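Long-range contacts in putative 2,5-diketo-D-gluconic acid reductase B (Sinorhizobium meliloti, PDB 3UP8), which probably reduces methylglyoxal to hydroxyacetone with NADPH, as a member of the aldo/keto reductase family: residues F91-V96 with V122-L127; F39-M44 with V64-I69. All blocks are in the same frame, centred on the assembly; numbering follows the deposited sequence.

Contact 1. Residues F91-V96 with V122-L127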
# COMPACT_ATOMS: atom_id res chain seq x y z
N PHE A 91 -8.27 -2.99 -8.65
CA PHE A 91 -7.43 -1.81 -8.48
C PHE A 91 -5.98 -2.27 -8.45
O PHE A 91 -5.55 -2.96 -7.51
CB PHE A 91 -7.79 -1.07 -7.20
CG PHE A 91 -7.13 0.27 -7.08
CD1 PHE A 91 -7.84 1.43 -7.37
CD2 PHE A 91 -5.80 0.38 -6.70
CE1 PHE A 91 -7.22 2.70 -7.29
CE2 PHE A 91 -5.18 1.62 -6.61
CZ PHE A 91 -5.90 2.78 -6.91
N LEU A 92 -5.22 -1.90 -9.48
CA LEU A 92 -3.87 -2.44 -9.65
C LEU A 92 -2.83 -1.35 -9.50
O LEU A 92 -2.88 -0.35 -10.20
CB LEU A 92 -3.74 -3.18 -11.00
CG LEU A 92 -2.35 -3.73 -11.41
CD1 LEU A 92 -1.80 -4.82 -10.45
CD2 LEU A 92 -2.34 -4.24 -12.86
N THR A 93 -1.88 -1.56 -8.60
CA THR A 93 -0.82 -0.60 -8.33
C THR A 93 0.53 -1.18 -8.68
O THR A 93 0.82 -2.32 -8.31
CB THR A 93 -0.80 -0.29 -6.82
OG1 THR A 93 -2.06 0.27 -6.45
CG2 THR A 93 0.35 0.68 -6.44
N THR A 94 1.36 -0.42 -9.39
CA THR A 94 2.80 -0.74 -9.44
C THR A 94 3.64 0.48 -9.08
O THR A 94 3.10 1.57 -8.81
CB THR A 94 3.24 -1.47 -10.75
OG1 THR A 94 4.54 -2.06 -10.56
CG2 THR A 94 3.24 -0.53 -11.97
N LYS A 95 4.96 0.30 -9.03
CA LYS A 95 5.87 1.33 -8.56
C LYS A 95 7.08 1.40 -9.48
O LYS A 95 7.64 0.38 -9.87
CB LYS A 95 6.34 1.02 -7.14
CG LYS A 95 5.21 0.68 -6.16
CD LYS A 95 5.72 0.45 -4.74
CE LYS A 95 4.64 -0.13 -3.83
NZ LYS A 95 4.32 -1.58 -4.11
N VAL A 96 7.47 2.63 -9.82
CA VAL A 96 8.70 2.85 -10.59
C VAL A 96 9.94 2.76 -9.70
O VAL A 96 10.05 3.47 -8.70
CB VAL A 96 8.66 4.22 -11.30
CG1 VAL A 96 9.91 4.44 -12.13
CG2 VAL A 96 7.41 4.32 -12.13
N VAL A 122 -2.38 0.90 -15.39
CA VAL A 122 -2.52 0.58 -13.99
C VAL A 122 -3.44 1.61 -13.35
O VAL A 122 -3.59 2.72 -13.85
CB VAL A 122 -1.17 0.55 -13.24
CG1 VAL A 122 -0.32 -0.62 -13.74
CG2 VAL A 122 -0.41 1.88 -13.37
N ASP A 123 -4.07 1.23 -12.25
CA ASP A 123 -4.88 2.18 -11.52
C ASP A 123 -4.02 3.20 -10.80
O ASP A 123 -4.40 4.36 -10.72
CB ASP A 123 -5.82 1.46 -10.57
CG ASP A 123 -6.80 0.55 -11.32
OD1 ASP A 123 -7.90 1.02 -11.64
OD2 ASP A 123 -6.45 -0.60 -11.63
N LEU A 124 -2.85 2.77 -10.32
CA LEU A 124 -2.00 3.61 -9.47
C LEU A 124 -0.53 3.35 -9.76
O LEU A 124 -0.09 2.18 -9.83
CB LEU A 124 -2.28 3.32 -7.99
CG LEU A 124 -1.59 4.18 -6.91
CD1 LEU A 124 -1.79 5.71 -7.14
CD2 LEU A 124 -2.06 3.77 -5.47
N LEU A 125 0.24 4.43 -9.94
CA LEU A 125 1.68 4.32 -10.14
C LEU A 125 2.38 5.19 -9.12
O LEU A 125 2.07 6.38 -9.00
CB LEU A 125 2.08 4.74 -11.56
CG LEU A 125 3.56 4.58 -11.94
CD1 LEU A 125 3.95 3.10 -12.01
CD2 LEU A 125 3.90 5.27 -13.27
N LEU A 126 3.31 4.59 -8.39
CA LEU A 126 4.04 5.30 -7.34
C LEU A 126 5.51 5.43 -7.68
O LEU A 126 6.09 4.58 -8.36
CB LEU A 126 3.90 4.57 -6.00
CG LEU A 126 2.52 4.08 -5.53
CD1 LEU A 126 2.65 3.39 -4.18
CD2 LEU A 126 1.51 5.23 -5.44
N LEU A 127 6.10 6.50 -7.20
CA LEU A 127 7.54 6.58 -7.06
C LEU A 127 7.87 5.77 -5.82
O LEU A 127 7.36 6.06 -4.72
CB LEU A 127 7.99 8.05 -6.91
CG LEU A 127 7.49 9.02 -7.99
CD1 LEU A 127 7.80 10.48 -7.65
CD2 LEU A 127 8.06 8.64 -9.39

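Contact 2. Residues F39-M44 with V64-I69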
# COMPACT_ATOMS: atom_id res chain seq x y z
N PHE A 39 -3.96 -6.74 -1.50
CA PHE A 39 -3.04 -7.86 -1.59
C PHE A 39 -1.67 -7.33 -2.01
O PHE A 39 -1.47 -6.96 -3.17
CB PHE A 39 -3.56 -8.84 -2.65
CG PHE A 39 -2.86 -10.18 -2.63
CD1 PHE A 39 -3.34 -11.21 -1.84
CD2 PHE A 39 -1.74 -10.40 -3.42
CE1 PHE A 39 -2.71 -12.45 -1.83
CE2 PHE A 39 -1.10 -11.63 -3.42
CZ PHE A 39 -1.58 -12.67 -2.62
N GLY A 40 -0.74 -7.30 -1.07
CA GLY A 40 0.61 -6.80 -1.34
C GLY A 40 1.51 -7.94 -1.78
O GLY A 40 1.54 -8.99 -1.14
N THR A 41 2.23 -7.74 -2.88
CA THR A 41 3.13 -8.79 -3.41
C THR A 41 4.59 -8.57 -3.01
O THR A 41 5.47 -9.37 -3.35
CB THR A 41 2.99 -9.00 -4.94
OG1 THR A 41 3.38 -7.81 -5.64
CG2 THR A 41 1.54 -9.35 -5.31
N PHE A 42 4.85 -7.49 -2.29
CA PHE A 42 6.14 -7.26 -1.64
C PHE A 42 6.46 -8.49 -0.76
O PHE A 42 5.60 -8.98 -0.03
CB PHE A 42 6.04 -5.96 -0.83
CG PHE A 42 7.13 -5.72 0.16
CD1 PHE A 42 8.48 -5.76 -0.22
CD2 PHE A 42 6.82 -5.40 1.48
CE1 PHE A 42 9.48 -5.52 0.72
CE2 PHE A 42 7.81 -5.16 2.42
CZ PHE A 42 9.15 -5.22 2.05
N ARG A 43 7.67 -9.02 -0.91
CA ARG A 43 8.14 -10.18 -0.14
C ARG A 43 7.59 -11.50 -0.68
O ARG A 43 7.82 -12.55 -0.10
CB ARG A 43 7.82 -10.05 1.36
CG ARG A 43 8.43 -8.85 2.08
CD ARG A 43 7.65 -8.49 3.36
NE ARG A 43 7.75 -9.55 4.36
CZ ARG A 43 6.77 -9.91 5.19
NH1 ARG A 43 5.59 -9.29 5.17
NH2 ARG A 43 6.98 -10.90 6.04
N MSE A 44 6.86 -11.46 -1.78
CA MSE A 44 6.30 -12.68 -2.34
C MSE A 44 7.05 -13.05 -3.59
O MSE A 44 7.32 -12.18 -4.42
CB MSE A 44 4.82 -12.51 -2.68
CG MSE A 44 3.94 -12.38 -1.48
SE MSE A 44 2.08 -12.41 -2.00
CE MSE A 44 1.95 -14.21 -2.70
N VAL A 64 -4.69 -5.06 -5.77
CA VAL A 64 -3.44 -5.81 -5.85
C VAL A 64 -2.29 -4.82 -6.01
O VAL A 64 -2.36 -3.93 -6.84
CB VAL A 64 -3.42 -6.80 -7.04
CG1 VAL A 64 -2.10 -7.56 -7.05
CG2 VAL A 64 -4.60 -7.80 -6.95
N ASP A 65 -1.26 -5.00 -5.18
CA ASP A 65 -0.11 -4.09 -5.13
C ASP A 65 1.20 -4.79 -5.46
O ASP A 65 1.58 -5.79 -4.83
CB ASP A 65 -0.03 -3.43 -3.76
CG ASP A 65 1.12 -2.45 -3.65
OD1 ASP A 65 2.28 -2.90 -3.45
OD2 ASP A 65 0.85 -1.23 -3.76
N THR A 66 1.92 -4.24 -6.45
CA THR A 66 3.21 -4.79 -6.88
C THR A 66 4.20 -3.65 -7.18
O THR A 66 3.91 -2.49 -6.86
CB THR A 66 3.01 -5.79 -8.06
OG1 THR A 66 4.24 -6.48 -8.36
CG2 THR A 66 2.48 -5.07 -9.31
N ALA A 67 5.37 -3.98 -7.72
CA ALA A 67 6.43 -3.00 -7.98
C ALA A 67 7.37 -3.57 -9.02
O ALA A 67 7.52 -4.77 -9.11
CB ALA A 67 7.21 -2.69 -6.71
N GLN A 68 8.02 -2.70 -9.78
CA GLN A 68 9.04 -3.15 -10.74
C GLN A 68 10.12 -3.98 -10.05
O GLN A 68 10.47 -5.06 -10.53
CB GLN A 68 9.65 -1.95 -11.46
CG GLN A 68 8.71 -1.33 -12.46
CD GLN A 68 9.18 0.02 -13.00
OE1 GLN A 68 10.21 0.56 -12.60
NE2 GLN A 68 8.42 0.55 -13.95
N ILE A 69 10.59 -3.51 -8.89
CA ILE A 69 11.72 -4.15 -8.19
C ILE A 69 11.39 -5.49 -7.56
O ILE A 69 12.31 -6.28 -7.33
CB ILE A 69 12.37 -3.23 -7.12
CG1 ILE A 69 13.77 -3.73 -6.73
CG2 ILE A 69 11.48 -3.10 -5.88
CD1 ILE A 69 14.78 -3.76 -7.87
O HOH W 1 3.23 -4.90 -1.92

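Contact 1. Residues F91-V96 with V122-L127
Leu125 CD1 sits between Thr94 and Val96, two residues apart on the same face of strand 91-96, 3.7 Å from Thr94 CG2 and 3.7 Å from Val96 CG2. Thr94 CG2 also meets Val122 CG1, so it touches both Val122 and Leu125; helix 103-117 covers Val96, Val122 and Leu125. On the other face Thr93 and Leu124 run side by side, pointing the same way, with Thr93 OG1 3.4 Å from Leu124 CB. Phe91 CE2 reaches the same CB at 3.6 Å, and Leu124 CD2 sits at the ring's edge, in its plane. With CG anti to the backbone N (chi1 -170°), the Phe91 ring spreads over Asp123, whose CB stands 3.6 Å above the ring centroid as a CH-pi contact. Replacing Phe91 by an alanine would probably leave Asp123 CB uncovered, a gap beside Leu124 and His63 without its edge-to-face mate. Segments 91-96 and 122-127 are neighbouring parallel strands of a TIM barrel, joined by helix 103-117 in a beta-alpha-beta unit: Thr93, Lys95, Leu124 and Leu126 face its interior, Thr94, Val96 and Leu125 the surrounding helices. Thr94 N to Leu124 O, Leu126 N to Thr94 O and Val96 N to Leu126 O form the backbone ladder. At the polar edge Leu92 N donates to Asp123 OD2 (2.8 Å), meeting it from above the carboxylate plane, while a salt bridge to Arg87 grips the same oxygen. At the far end Lys95 lies alongside Leu126, and its NZ leads away to a salt bridge with Asp65 and a hydrogen bond with Tyr70, the predicted proton donor.

Contact 2. Residues F39-M44 with V64-I69
Thr41 lays its side chain against the carbonyl oxygen of Asp65: OG1 donates to Asp65 O at 2.8 Å, with CB and CG2 at 3.5 and 3.6 Å from the same atom. Chi1 of 64° puts OG1 between the backbone N and the carbonyl carbon of Thr41, which lets this hydroxyl and Thr41 N reach one acceptor. Thr41 N approaches Asp65 O almost in line with the C=O bond, whereas OG1 comes in more steeply, at a C=O...donor angle of 129°; together the two donors hold the buried oxygen. Thr66 crosses Thr41 obliquely, its CB 3.2 Å from Thr41 OG1, while its own hydroxyl is hydrogen-bonded to Asn72. One step back, Asp65 N gives a nearly straight bond to Phe39 O (2.8 Å), joining the parallel strands 37-40 and 63-65. Gly40 brings no side chain to the face on which Asp65 CB lies; on the other face Phe39 turns its ring to helix 46-59, where Val64 also touches Leu53. A water links the segments next to this pairing, accepting from Phe42 N and donating to Asp65 OD1 at 2.7 Å. Beyond it the chain makes a type II turn from Thr41 to Met44 (selenomethionine), and Arg43 CG lies over one face of the Phe42 ring. Phe42 itself lies near Tyr70. Asp65, set beside Lys95 by their salt bridge, is with Tyr70, Lys95 and His128 consistent with the catalytic tetrad of aldo/keto reductases, at the C-terminal mouth of the barrel.

Overall arrangement
From the N terminus, strand 37-40 and the turn after it lead into helix 46-59, and contact 2 closes that excursion when strand 63-65 returns beside the first strand. The chain then passes Tyr70 and helix 73-83 to strand 91-96, runs out again through helix 103-117, and contact 1 closes this second loop at 122-127. The two closures follow in series, neither nested nor crossed. They meet because strand 91-96 pairs with strand 63-65 on one side and with 122-127 on the other, so together they tie the first four strands of the closed eight-stranded barrel into a continuous wall; the centres of the two contacts lie about 10 Å apart.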